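Local coordinates for protein serpin 2 (Anopheles gambiae, PDB 3PZF) that inhibits the clip-domain serine proteases that switch on phenoloxidases, and so restrains the melanization immune response in mosquito haemolymph, at residues Gln22-Leu27 and Ile264-Leu269; Gln92-Ala97 and His131-Leu136; Arg164-Pro169 and Phe334-Ile339; Ala213-Gln218 and Thr284-Lys289. All coordinates share one frame; numbering follows the deposited sequence.

Interaction 1. Residues Gln22-Leu27 and Ile264-Leu269; sequences QNEFDL and INSASL
Leu27 and Ser266 carry this meeting of two helix N-termini in the serpin fold, where the first turn of helix 24-35 faces the capped start of helix 266-274. Both residues point toward the opposite segment. In Leu27, CG stands beside the backbone N, and chi2 (178°) carries CD1 straight out, away from the helix backbone. That methyl comes down on the peptide link between Asn265 and Ser266, with CD1 3.6 Å from Asn265 C. The same methyl also touches Ile264 CG2 (4.1 Å). Leu269 CD2 meets Leu27 CD1 at 3.9 Å, the two side chains crossing obliquely, so that leucine meets leucine methyl to methyl. Ile249 of strand 244-251 closes against both Ile264 and Leu269, and Met386 packs on Leu27.

Ser266 works at the more exposed border. Its OG turns to the first residue of the other helix and lies 3.3 Å from Glu24 CA. Glu24 CG, beside its backbone N, comes equally close to Ser266 OG, and the bend at chi2 (81°) keeps CD beside the hydroxyl too. The side chain of Asn23, just before the helix, fills in beside both Ser266 and Leu269.

The start of helix 266-274 is closed by a capping box. Asn265 N donates to Ser268 OG at 2.9 Å, and Ser268 N donates back to Asn265 OD1, approaching from above the carbonyl plane with an N-H...O angle of 161°.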
loop_
_atom_site.group_PDB
_atom_site.type_symbol
_atom_site.label_atom_id
_atom_site.label_comp_id
_atom_site.label_asym_id
_atom_site.label_seq_id
_atom_site.Cartn_x
_atom_site.Cartn_y
_atom_site.Cartn_z
ATOM N N GLN A 22 -5.950 12.918 2.565
ATOM C CA GLN A 22 -6.345 12.412 3.882
ATOM C C GLN A 22 -5.396 11.259 4.251
ATOM O O GLN A 22 -5.799 10.088 4.305
ATOM C CB GLN A 22 -7.803 11.929 3.875
ATOM C CG GLN A 22 -8.785 13.054 3.643
ATOM C CD GLN A 22 -10.230 12.612 3.725
ATOM O OE1 GLN A 22 -11.122 13.336 3.287
ATOM N NE2 GLN A 22 -10.473 11.425 4.286
ATOM N N ASN A 23 -4.132 11.595 4.492
ATOM C CA ASN A 23 -3.108 10.565 4.609
ATOM C C ASN A 23 -2.473 10.540 5.989
ATOM O O ASN A 23 -1.401 9.962 6.166
ATOM C CB ASN A 23 -2.031 10.737 3.523
ATOM C CG ASN A 23 -1.337 12.092 3.602
ATOM O OD1 ASN A 23 -1.744 12.970 4.389
ATOM N ND2 ASN A 23 -0.324 12.293 2.765
ATOM N N GLU A 24 -3.155 11.123 6.977
ATOM C CA GLU A 24 -2.627 11.141 8.340
ATOM C C GLU A 24 -2.357 9.729 8.853
ATOM O O GLU A 24 -1.264 9.422 9.326
ATOM C CB GLU A 24 -3.609 11.854 9.289
ATOM C CG GLU A 24 -3.808 13.350 9.009
ATOM C CD GLU A 24 -4.799 13.651 7.875
ATOM O OE1 GLU A 24 -5.569 12.747 7.457
ATOM O OE2 GLU A 24 -4.806 14.812 7.410
ATOM N N PHE A 25 -3.367 8.874 8.787
ATOM C CA PHE A 25 -3.213 7.491 9.231
ATOM C C PHE A 25 -2.180 6.782 8.347
ATOM O O PHE A 25 -1.304 6.087 8.845
ATOM C CB PHE A 25 -4.527 6.714 9.159
ATOM C CG PHE A 25 -4.335 5.244 9.404
ATOM C CD1 PHE A 25 -4.218 4.756 10.693
ATOM C CD2 PHE A 25 -4.131 4.379 8.345
ATOM C CE1 PHE A 25 -3.983 3.407 10.921
ATOM C CE2 PHE A 25 -3.882 3.038 8.558
ATOM C CZ PHE A 25 -3.807 2.549 9.854
ATOM N N ASP A 26 -2.281 6.975 7.034
ATOM C CA ASP A 26 -1.359 6.305 6.086
ATOM C C ASP A 26 0.094 6.531 6.476
ATOM O O ASP A 26 0.867 5.567 6.611
ATOM C CB ASP A 26 -1.578 6.828 4.661
ATOM C CG ASP A 26 -3.038 6.718 4.222
ATOM O OD1 ASP A 26 -3.890 7.358 4.867
ATOM O OD2 ASP A 26 -3.314 6.040 3.214
ATOM N N LEU A 27 0.470 7.801 6.647
ATOM C CA LEU A 27 1.841 8.156 6.973
ATOM C C LEU A 27 2.269 7.616 8.334
ATOM O O LEU A 27 3.377 7.123 8.467
ATOM C CB LEU A 27 2.031 9.671 6.900
ATOM C CG LEU A 27 1.822 10.220 5.485
ATOM C CD1 LEU A 27 1.951 11.740 5.406
ATOM C CD2 LEU A 27 2.826 9.559 4.542
ATOM N N ILE A 264 8.567 13.712 7.825
ATOM C CA ILE A 264 7.358 13.588 7.024
ATOM C C ILE A 264 6.116 13.432 7.874
ATOM O O ILE A 264 6.063 12.585 8.758
ATOM C CB ILE A 264 7.440 12.380 6.086
ATOM C CG1 ILE A 264 8.493 12.642 4.997
ATOM C CG2 ILE A 264 6.083 12.105 5.454
ATOM C CD1 ILE A 264 8.745 11.419 4.141
ATOM N N ASN A 265 5.121 14.274 7.593
ATOM C CA ASN A 265 3.793 14.155 8.182
ATOM C C ASN A 265 2.850 14.727 7.142
ATOM O O ASN A 265 3.301 15.150 6.086
ATOM C CB ASN A 265 3.710 14.889 9.519
ATOM C CG ASN A 265 4.184 16.333 9.417
ATOM O OD1 ASN A 265 3.548 17.144 8.762
ATOM N ND2 ASN A 265 5.300 16.652 10.066
ATOM N N SER A 266 1.547 14.722 7.385
ATOM C CA SER A 266 0.634 15.138 6.324
ATOM C C SER A 266 0.942 16.540 5.794
ATOM O O SER A 266 0.889 16.763 4.588
ATOM C CB SER A 266 -0.818 15.083 6.799
ATOM O OG SER A 266 -1.174 13.720 6.992
ATOM N N ALA A 267 1.179 17.491 6.700
ATOM C CA ALA A 267 1.396 18.884 6.298
ATOM C C ALA A 267 2.753 19.052 5.633
ATOM O O ALA A 267 2.878 19.763 4.650
ATOM C CB ALA A 267 1.283 19.815 7.516
ATOM N N SER A 268 3.780 18.418 6.174
ATOM C CA SER A 268 5.123 18.618 5.632
ATOM C C SER A 268 5.246 17.916 4.274
ATOM O O SER A 268 5.960 18.388 3.386
ATOM C CB SER A 268 6.195 18.129 6.597
ATOM O OG SER A 268 6.233 16.716 6.623
ATOM N N LEU A 269 4.525 16.807 4.090
ATOM C CA LEU A 269 4.549 16.123 2.801
ATOM C C LEU A 269 3.692 16.907 1.835
ATOM O O LEU A 269 4.050 17.081 0.676
ATOM C CB LEU A 269 4.062 14.664 2.912
ATOM C CG LEU A 269 4.119 13.842 1.613
ATOM C CD1 LEU A 269 5.554 13.663 1.175
ATOM C CD2 LEU A 269 3.402 12.456 1.808
#

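Interaction 2. Residues Gln92-Ala97 and His131-Leu136; sequences QLLESA and HYHAML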
loop_
_atom_site.group_PDB
_atom_site.type_symbol
_atom_site.label_atom_id
_atom_site.label_comp_id
_atom_site.label_asym_id
_atom_site.label_seq_id
_atom_site.Cartn_x
_atom_site.Cartn_y
_atom_site.Cartn_z
ATOM N N GLN A 92 -15.931 5.283 -3.701
ATOM C CA GLN A 92 -15.497 6.161 -4.783
ATOM C C GLN A 92 -14.001 5.987 -5.012
ATOM O O GLN A 92 -13.552 5.860 -6.154
ATOM C CB GLN A 92 -15.775 7.625 -4.448
ATOM C CG GLN A 92 -15.077 8.583 -5.408
ATOM C CD GLN A 92 -15.393 10.055 -5.167
ATOM O OE1 GLN A 92 -14.981 10.920 -5.946
ATOM N NE2 GLN A 92 -16.129 10.347 -4.101
ATOM N N LEU A 93 -13.232 6.003 -3.923
ATOM C CA LEU A 93 -11.769 5.850 -4.023
ATOM C C LEU A 93 -11.361 4.466 -4.563
ATOM O O LEU A 93 -10.421 4.369 -5.340
ATOM C CB LEU A 93 -11.097 6.082 -2.662
ATOM C CG LEU A 93 -10.713 7.533 -2.307
ATOM C CD1 LEU A 93 -11.907 8.484 -2.388
ATOM C CD2 LEU A 93 -10.139 7.568 -0.907
ATOM N N LEU A 94 -12.057 3.406 -4.151
ATOM C CA LEU A 94 -11.759 2.059 -4.656
ATOM C C LEU A 94 -12.016 2.010 -6.148
ATOM O O LEU A 94 -11.240 1.442 -6.907
ATOM C CB LEU A 94 -12.637 0.994 -3.991
ATOM C CG LEU A 94 -12.090 0.449 -2.692
ATOM C CD1 LEU A 94 -13.181 -0.318 -1.959
ATOM C CD2 LEU A 94 -10.847 -0.447 -2.982
ATOM N N GLU A 95 -13.130 2.597 -6.570
ATOM C CA GLU A 95 -13.514 2.529 -7.973
ATOM C C GLU A 95 -12.636 3.431 -8.853
ATOM O O GLU A 95 -12.383 3.115 -10.016
ATOM C CB GLU A 95 -15.020 2.826 -8.118
ATOM C CG GLU A 95 -15.863 1.688 -7.510
ATOM C CD GLU A 95 -17.367 1.901 -7.585
ATOM O OE1 GLU A 95 -17.807 3.022 -7.914
ATOM O OE2 GLU A 95 -18.099 0.925 -7.290
ATOM N N SER A 96 -12.149 4.542 -8.306
ATOM C CA SER A 96 -11.278 5.426 -9.068
ATOM C C SER A 96 -9.949 4.704 -9.296
ATOM O O SER A 96 -9.356 4.784 -10.371
ATOM C CB SER A 96 -11.000 6.725 -8.310
ATOM O OG SER A 96 -10.027 7.532 -8.980
ATOM N N ALA A 97 -9.478 4.008 -8.269
ATOM C CA ALA A 97 -8.168 3.341 -8.358
ATOM C C ALA A 97 -8.208 2.120 -9.258
ATOM O O ALA A 97 -7.292 1.899 -10.055
ATOM C CB ALA A 97 -7.680 2.916 -6.977
ATOM N N HIS A 131 -19.724 -1.789 -1.332
ATOM C CA HIS A 131 -19.009 -0.558 -1.018
ATOM C C HIS A 131 -17.497 -0.756 -0.866
ATOM O O HIS A 131 -16.744 0.168 -1.113
ATOM C CB HIS A 131 -19.553 0.065 0.266
ATOM C CG HIS A 131 -21.032 0.304 0.248
ATOM N ND1 HIS A 131 -21.596 1.434 -0.303
ATOM C CD2 HIS A 131 -22.062 -0.438 0.724
ATOM C CE1 HIS A 131 -22.910 1.380 -0.166
ATOM N NE2 HIS A 131 -23.220 0.250 0.454
ATOM N N TYR A 132 -17.063 -1.939 -0.445
ATOM C CA TYR A 132 -15.647 -2.138 -0.098
ATOM C C TYR A 132 -14.980 -3.163 -0.985
ATOM O O TYR A 132 -13.800 -3.468 -0.820
ATOM C CB TYR A 132 -15.522 -2.533 1.381
ATOM C CG TYR A 132 -16.156 -1.499 2.298
ATOM C CD1 TYR A 132 -15.527 -0.271 2.526
ATOM C CD2 TYR A 132 -17.389 -1.728 2.908
ATOM C CE1 TYR A 132 -16.097 0.690 3.351
ATOM C CE2 TYR A 132 -17.965 -0.778 3.729
ATOM C CZ TYR A 132 -17.325 0.424 3.950
ATOM O OH TYR A 132 -17.910 1.365 4.767
ATOM N N HIS A 133 -15.739 -3.692 -1.934
ATOM C CA HIS A 133 -15.217 -4.666 -2.876
ATOM C C HIS A 133 -14.435 -5.760 -2.154
ATOM O O HIS A 133 -13.338 -6.152 -2.567
ATOM C CB HIS A 133 -14.408 -3.936 -3.944
ATOM C CG HIS A 133 -15.258 -2.992 -4.738
ATOM N ND1 HIS A 133 -16.211 -3.432 -5.632
ATOM C CD2 HIS A 133 -15.367 -1.642 -4.709
ATOM C CE1 HIS A 133 -16.835 -2.392 -6.157
ATOM N NE2 HIS A 133 -16.342 -1.294 -5.611
ATOM N N ALA A 134 -15.044 -6.221 -1.066
ATOM C CA ALA A 134 -14.528 -7.292 -0.215
ATOM C C ALA A 134 -15.532 -8.443 -0.136
ATOM O O ALA A 134 -16.741 -8.244 -0.331
ATOM C CB ALA A 134 -14.269 -6.745 1.178
ATOM N N MET A 135 -15.047 -9.644 0.176
ATOM C CA MET A 135 -15.930 -10.805 0.268
ATOM C C MET A 135 -15.623 -11.611 1.527
ATOM O O MET A 135 -14.643 -11.330 2.222
ATOM C CB MET A 135 -15.780 -11.677 -0.976
ATOM C CG MET A 135 -16.289 -10.998 -2.237
ATOM S SD MET A 135 -16.357 -12.075 -3.686
ATOM C CE MET A 135 -15.012 -11.401 -4.674
ATOM N N LEU A 136 -16.500 -12.572 1.821
ATOM C CA LEU A 136 -16.314 -13.503 2.919
ATOM C C LEU A 136 -16.522 -14.914 2.402
ATOM O O LEU A 136 -17.471 -15.187 1.663
ATOM C CB LEU A 136 -17.310 -13.215 4.049
ATOM C CG LEU A 136 -17.230 -11.774 4.570
ATOM C CD1 LEU A 136 -18.276 -10.865 3.896
ATOM C CD2 LEU A 136 -17.402 -11.733 6.076
#
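A histidine-carboxylate hydrogen bond, with a leucine at the same ring's edge, joins helix 83-98 to the turn that leads from helix 122-132 into strand 134-139. His133 is the pivot of that turn. It is the first residue to leave helical geometry, with a positive phi of 48°, and its side chain heads toward Leu94 and Glu95 of the other helix.

The imidazole presents its edge to both. NE2 of His133 donates to Glu95 OE2 over a fairly long 3.3 Å, with a bent N-H...O angle of 142°. The oxygen sits almost in the ring plane, while NE2 reaches it on the anti side of the carboxylate. Ring and carboxylate planes are turned 47° against each other, and the two side chains cross at about a right angle. Lys91, one turn back on the same helix, forms a salt bridge with the same OE2 and probably offsets part of its negative charge.

In the serpin fold, helix 83-98 corresponds to helix D, helix 122-132 to helix E, and strand 134-139 to the edge strand s1A of sheet A, which runs parallel to strand 105-115, with the Met135 backbone hydrogen-bonded to Thr110 and Phe112.

Leu94 supplies the apolar half. Its CD1 touches His133 CD2 at 3.8 Å, again at the ring edge, and CB lies 3.9 Å from the same CD2. The CD1 methyl also lies against the backbone carbonyls, 3.4 Å from Tyr132 O and 3.7 Å from His131 O. The contact buries His131 O, which has no hydrogen-bond partner in the model.

Interaction 3. Residues Arg164-Pro169 and Phe334-Ile339; sequences REIVTP and FQKAGI
Lys336 rises from strand 332-341 toward the loop 164-169 and meets it at both ends of its chain. Its CB is pressed by Ile166 CD1 at 3.4 Å, tighter than usual for two carbons. The two side chains slide past each other in opposite directions. CG lies anti to the backbone N (chi1 -174°), and the remaining chain is extended, passing Glu165 O with CD at 3.3 Å. At the tip NZ donates to that same Glu165 O, 2.8 Å away. NZ also makes a longer salt bridge of 3.5 Å to Glu165 OE1. A water takes a bond from NZ and one from Arg164 N and gives one to Glu165 OE1, tying ammonium, carboxylate and loop backbone together.

Beside the lysine, Val167 CG1 lies over one face of the Phe334 ring in a CH-pi contact, 3.8 Å from its centroid. Asn152 of helix 144-158 pins the loop through Ile166 N and Val167 O.

A helix and its trailing loop laid across the central sheet are characteristic of serpins. Strand 332-341 borders the place where the reactive loop inserts once a protease has cut it.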
loop_
_atom_site.group_PDB
_atom_site.type_symbol
_atom_site.label_atom_id
_atom_site.label_comp_id
_atom_site.label_asym_id
_atom_site.label_seq_id
_atom_site.Cartn_x
_atom_site.Cartn_y
_atom_site.Cartn_z
ATOM N N ARG A 164 1.695 -15.592 -4.828
ATOM C CA ARG A 164 1.327 -17.004 -4.855
ATOM C C ARG A 164 0.927 -17.540 -3.489
ATOM O O ARG A 164 0.290 -18.577 -3.400
ATOM C CB ARG A 164 2.513 -17.834 -5.351
ATOM C CG ARG A 164 3.001 -17.498 -6.750
ATOM C CD ARG A 164 2.034 -17.994 -7.812
ATOM N NE ARG A 164 2.540 -17.742 -9.160
ATOM C CZ ARG A 164 2.221 -18.466 -10.229
ATOM N NH1 ARG A 164 1.397 -19.502 -10.118
ATOM N NH2 ARG A 164 2.735 -18.158 -11.412
ATOM N N GLU A 165 1.325 -16.863 -2.419
ATOM C CA GLU A 165 0.988 -17.351 -1.089
ATOM C C GLU A 165 1.164 -16.261 -0.069
ATOM O O GLU A 165 1.929 -15.310 -0.266
ATOM C CB GLU A 165 1.867 -18.538 -0.687
ATOM C CG GLU A 165 3.303 -18.153 -0.388
ATOM C CD GLU A 165 4.124 -17.957 -1.654
ATOM O OE1 GLU A 165 4.984 -17.041 -1.695
ATOM O OE2 GLU A 165 3.911 -18.737 -2.608
ATOM N N ILE A 166 0.468 -16.416 1.042
ATOM C CA ILE A 166 0.537 -15.423 2.084
ATOM C C ILE A 166 0.517 -16.052 3.474
ATOM O O ILE A 166 0.941 -15.426 4.434
ATOM C CB ILE A 166 -0.597 -14.407 1.918
ATOM C CG1 ILE A 166 -0.390 -13.207 2.838
ATOM C CG2 ILE A 166 -1.958 -15.055 2.198
ATOM C CD1 ILE A 166 -1.304 -12.022 2.465
ATOM N N VAL A 167 0.060 -17.295 3.594
ATOM C CA VAL A 167 0.031 -17.927 4.908
ATOM C C VAL A 167 0.566 -19.359 4.846
ATOM O O VAL A 167 0.603 -19.976 3.791
ATOM C CB VAL A 167 -1.400 -17.977 5.516
ATOM C CG1 VAL A 167 -1.975 -16.571 5.729
ATOM C CG2 VAL A 167 -2.329 -18.834 4.648
ATOM N N THR A 168 1.010 -19.864 5.985
ATOM C CA THR A 168 1.332 -21.285 6.124
ATOM C C THR A 168 0.356 -21.872 7.132
ATOM O O THR A 168 -0.278 -21.124 7.866
ATOM C CB THR A 168 2.765 -21.483 6.647
ATOM O OG1 THR A 168 2.868 -20.926 7.962
ATOM C CG2 THR A 168 3.782 -20.821 5.716
ATOM N N PRO A 169 0.222 -23.206 7.183
ATOM C CA PRO A 169 -0.641 -23.764 8.228
ATOM C C PRO A 169 -0.328 -23.193 9.622
ATOM O O PRO A 169 -1.245 -22.955 10.417
ATOM C CB PRO A 169 -0.340 -25.264 8.157
ATOM C CG PRO A 169 0.003 -25.489 6.705
ATOM C CD PRO A 169 0.751 -24.246 6.279
ATOM N N PHE A 334 -3.724 -10.184 7.545
ATOM C CA PHE A 334 -2.530 -10.320 6.704
ATOM C C PHE A 334 -2.654 -9.402 5.494
ATOM O O PHE A 334 -3.733 -9.280 4.905
ATOM C CB PHE A 334 -2.374 -11.762 6.207
ATOM C CG PHE A 334 -2.099 -12.778 7.297
ATOM C CD1 PHE A 334 -0.825 -12.912 7.837
ATOM C CD2 PHE A 334 -3.098 -13.630 7.736
ATOM C CE1 PHE A 334 -0.569 -13.854 8.824
ATOM C CE2 PHE A 334 -2.855 -14.570 8.730
ATOM C CZ PHE A 334 -1.584 -14.687 9.264
ATOM N N GLN A 335 -1.552 -8.756 5.104
ATOM C CA GLN A 335 -1.550 -8.018 3.857
ATOM C C GLN A 335 -0.297 -8.385 3.078
ATOM O O GLN A 335 0.780 -8.542 3.665
ATOM C CB GLN A 335 -1.533 -6.494 4.101
ATOM C CG GLN A 335 -1.446 -5.722 2.802
ATOM C CD GLN A 335 -1.604 -4.201 2.957
ATOM O OE1 GLN A 335 -2.657 -3.625 2.648
ATOM N NE2 GLN A 335 -0.534 -3.547 3.372
ATOM N N LYS A 336 -0.422 -8.550 1.771
ATOM C CA LYS A 336 0.785 -8.758 0.953
ATOM C C LYS A 336 0.678 -7.928 -0.316
ATOM O O LYS A 336 -0.410 -7.723 -0.854
ATOM C CB LYS A 336 0.969 -10.228 0.592
ATOM C CG LYS A 336 2.303 -10.528 -0.148
ATOM C CD LYS A 336 2.584 -12.086 -0.118
ATOM C CE LYS A 336 4.016 -12.410 -0.575
ATOM N NZ LYS A 336 4.383 -13.892 -0.403
ATOM N N ALA A 337 1.825 -7.434 -0.779
ATOM C CA ALA A 337 1.897 -6.592 -1.978
ATOM C C ALA A 337 3.181 -6.907 -2.725
ATOM O O ALA A 337 4.207 -7.109 -2.091
ATOM C CB ALA A 337 1.902 -5.123 -1.586
ATOM N N GLY A 338 3.129 -6.925 -4.052
ATOM C CA GLY A 338 4.361 -7.024 -4.841
ATOM C C GLY A 338 4.551 -5.738 -5.629
ATOM O O GLY A 338 3.595 -5.050 -5.943
ATOM N N ILE A 339 5.781 -5.398 -5.968
ATOM C CA ILE A 339 6.022 -4.181 -6.760
ATOM C C ILE A 339 7.234 -4.474 -7.623
ATOM O O ILE A 339 8.154 -5.158 -7.192
ATOM C CB ILE A 339 6.288 -2.961 -5.877
ATOM C CG1 ILE A 339 6.358 -1.652 -6.709
ATOM C CG2 ILE A 339 7.549 -3.180 -5.021
ATOM C CD1 ILE A 339 5.008 -1.229 -7.386
HETATM O O HOH W 1 4.097 -14.890 -3.339
#

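Interaction 4. Residues Ala213-Gln218 and Thr284-Lys289; sequences AQYMEQ and TLPKFK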
loop_
_atom_site.group_PDB
_atom_site.type_symbol
_atom_site.label_atom_id
_atom_site.label_comp_id
_atom_site.label_asym_id
_atom_site.label_seq_id
_atom_site.Cartn_x
_atom_site.Cartn_y
_atom_site.Cartn_z
ATOM N N ALA A 213 23.551 -2.769 -8.050
ATOM C CA ALA A 213 22.205 -2.786 -8.588
ATOM C C ALA A 213 22.220 -2.606 -10.098
ATOM O O ALA A 213 23.217 -2.160 -10.648
ATOM C CB ALA A 213 21.368 -1.668 -7.939
ATOM N N GLN A 214 21.108 -2.924 -10.764
ATOM C CA GLN A 214 20.968 -2.658 -12.197
ATOM C C GLN A 214 20.182 -1.381 -12.353
ATOM O O GLN A 214 19.100 -1.275 -11.810
ATOM C CB GLN A 214 20.170 -3.762 -12.875
ATOM C CG GLN A 214 20.854 -5.118 -12.830
ATOM C CD GLN A 214 20.230 -6.062 -13.829
ATOM O OE1 GLN A 214 20.442 -5.932 -15.036
ATOM N NE2 GLN A 214 19.420 -6.979 -13.341
ATOM N N TYR A 215 20.695 -0.432 -13.126
ATOM C CA TYR A 215 20.081 0.898 -13.151
ATOM C C TYR A 215 19.476 1.239 -14.512
ATOM O O TYR A 215 19.812 0.638 -15.529
ATOM C CB TYR A 215 21.127 1.944 -12.790
ATOM C CG TYR A 215 21.513 1.986 -11.314
ATOM C CD1 TYR A 215 20.899 2.889 -10.437
ATOM C CD2 TYR A 215 22.525 1.133 -10.813
ATOM C CE1 TYR A 215 21.265 2.963 -9.097
ATOM C CE2 TYR A 215 22.908 1.192 -9.483
ATOM C CZ TYR A 215 22.292 2.114 -8.633
ATOM O OH TYR A 215 22.667 2.160 -7.309
ATOM N N MET A 216 18.570 2.207 -14.512
ATOM C CA MET A 216 18.019 2.759 -15.746
ATOM C C MET A 216 18.121 4.272 -15.626
ATOM O O MET A 216 18.067 4.792 -14.522
ATOM C CB MET A 216 16.562 2.341 -15.930
ATOM C CG MET A 216 15.722 2.542 -14.717
ATOM S SD MET A 216 14.130 1.699 -14.987
ATOM C CE MET A 216 13.276 2.235 -13.538
ATOM N N GLU A 217 18.336 4.952 -16.750
ATOM C CA GLU A 217 18.648 6.392 -16.767
ATOM C C GLU A 217 17.920 7.044 -17.912
ATOM O O GLU A 217 17.872 6.477 -19.007
ATOM C CB GLU A 217 20.158 6.595 -16.991
ATOM C CG GLU A 217 21.014 5.888 -15.969
ATOM C CD GLU A 217 22.500 5.960 -16.303
ATOM O OE1 GLU A 217 22.999 7.060 -16.654
ATOM O OE2 GLU A 217 23.157 4.904 -16.228
ATOM N N GLN A 218 17.328 8.219 -17.669
ATOM C CA GLN A 218 16.860 9.040 -18.782
ATOM C C GLN A 218 16.927 10.518 -18.468
ATOM O O GLN A 218 17.056 10.898 -17.309
ATOM C CB GLN A 218 15.400 8.701 -19.121
ATOM C CG GLN A 218 14.392 9.185 -18.090
ATOM C CD GLN A 218 12.988 8.915 -18.593
ATOM O OE1 GLN A 218 12.563 9.540 -19.542
ATOM N NE2 GLN A 218 12.321 7.917 -18.036
ATOM N N THR A 284 18.272 8.693 -12.542
ATOM C CA THR A 284 18.853 7.345 -12.446
ATOM C C THR A 284 18.163 6.611 -11.298
ATOM O O THR A 284 18.156 7.119 -10.166
ATOM C CB THR A 284 20.377 7.406 -12.127
ATOM O OG1 THR A 284 21.057 8.114 -13.160
ATOM C CG2 THR A 284 20.980 5.966 -12.037
ATOM N N LEU A 285 17.596 5.434 -11.589
ATOM C CA LEU A 285 16.867 4.630 -10.602
ATOM C C LEU A 285 17.329 3.194 -10.709
ATOM O O LEU A 285 17.574 2.702 -11.823
ATOM C CB LEU A 285 15.374 4.628 -10.861
ATOM C CG LEU A 285 14.648 5.951 -10.548
ATOM C CD1 LEU A 285 13.228 5.801 -11.047
ATOM C CD2 LEU A 285 14.657 6.190 -9.048
ATOM N N PRO A 286 17.437 2.521 -9.562
ATOM C CA PRO A 286 17.747 1.093 -9.624
ATOM C C PRO A 286 16.472 0.328 -9.917
ATOM O O PRO A 286 15.413 0.697 -9.392
ATOM C CB PRO A 286 18.244 0.775 -8.211
ATOM C CG PRO A 286 17.526 1.775 -7.325
ATOM C CD PRO A 286 17.382 3.031 -8.177
ATOM N N LYS A 287 16.548 -0.696 -10.744
ATOM C CA LYS A 287 15.391 -1.539 -10.987
ATOM C C LYS A 287 15.186 -2.443 -9.769
ATOM O O LYS A 287 16.148 -2.801 -9.077
ATOM C CB LYS A 287 15.593 -2.347 -12.272
ATOM C CG LYS A 287 15.605 -1.443 -13.522
ATOM C CD LYS A 287 15.678 -2.212 -14.824
ATOM C CE LYS A 287 17.119 -2.618 -15.149
ATOM N NZ LYS A 287 17.237 -3.355 -16.451
ATOM N N PHE A 288 13.929 -2.789 -9.489
ATOM C CA PHE A 288 13.659 -3.716 -8.392
ATOM C C PHE A 288 12.385 -4.484 -8.616
ATOM O O PHE A 288 11.454 -4.017 -9.292
ATOM C CB PHE A 288 13.646 -3.009 -7.024
ATOM C CG PHE A 288 12.692 -1.819 -6.931
ATOM C CD1 PHE A 288 13.166 -0.499 -7.039
ATOM C CD2 PHE A 288 11.333 -2.022 -6.713
ATOM C CE1 PHE A 288 12.283 0.610 -6.916
ATOM C CE2 PHE A 288 10.447 -0.929 -6.612
ATOM C CZ PHE A 288 10.926 0.393 -6.721
ATOM N N LYS A 289 12.370 -5.693 -8.063
ATOM C CA LYS A 289 11.198 -6.540 -8.061
ATOM C C LYS A 289 11.176 -7.313 -6.748
ATOM O O LYS A 289 12.085 -8.098 -6.463
ATOM C CB LYS A 289 11.274 -7.519 -9.232
ATOM C CG LYS A 289 10.141 -8.550 -9.256
ATOM C CD LYS A 289 10.232 -9.437 -10.467
ATOM C CE LYS A 289 8.978 -10.305 -10.604
ATOM N NZ LYS A 289 9.015 -11.159 -11.832
HETATM O O HOH W 2 18.753 -3.643 -9.288
HETATM O O HOH W 3 19.861 -2.062 -16.706
#
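An antiparallel strand pair builds this contact, strand 211-227 against the first half of strand 277-295 in serpin sheet C. Met216 and Leu285 form the hydrogen-bonded pair: Met216 N gives to Leu285 O at 2.9 Å and Leu285 N gives to Met216 O at 3.0 Å. A third bond, Lys287 N to Gln214 O (2.8 Å), is nearly straight at 171°. Proline has no N-H, but Pro286 falls in the non-hydrogen-bonded pair with Tyr215, where none is called for.

On the face of Tyr215, Pro286 and Thr284, the proline packs over the phenol ring with CB 4.2 Å from the ring centroid, a CH-pi contact. Thr284 CG2 touches Tyr215 CD1 obliquely at 3.5 Å. The Thr284 side chain lies side by side with that of Glu217, both pointing the same way. The phenol hydroxyl bonds to Pro202 O.

The other face belongs to Met216 and Leu285. Met216 CG sits between its backbone N and carbonyl carbon (chi1 48°), and beyond it SD rests against Lys287 CG at 3.8 Å. Lys287 then bends at chi3 (-82°), bringing CE near Gln214 CB. Its NZ meets a water 2.9 Å away that also reaches Tyr215 O, and forms a salt bridge with Glu343. That lysine-glutamate bridge, as in alpha1-antitrypsin, sits at the base of the serpin reactive loop, next to the hinge.

In the fold
Interactions 3 and 4 use neighbouring strands, 332-341 and 277-295. Their centres are 26 Å apart, yet they touch where Ile339 CG2 meets Phe288 CE2 at 4.0 Å. Strand 332-341 runs on from interaction 3 toward Glu343, the partner of Lys287 in interaction 4, and on into the hinge that is required for protease binding. The reactive bond, inferred at Lys359-Phe360, lies in a part of the loop that is not modelled. Interaction 2 sits on the far side of the chain's centre from interaction 4, about 33 Å between centres. Interaction 1 lies about 22 Å from interaction 2 and about 26 Å from interaction 3, centre to centre, touching neither.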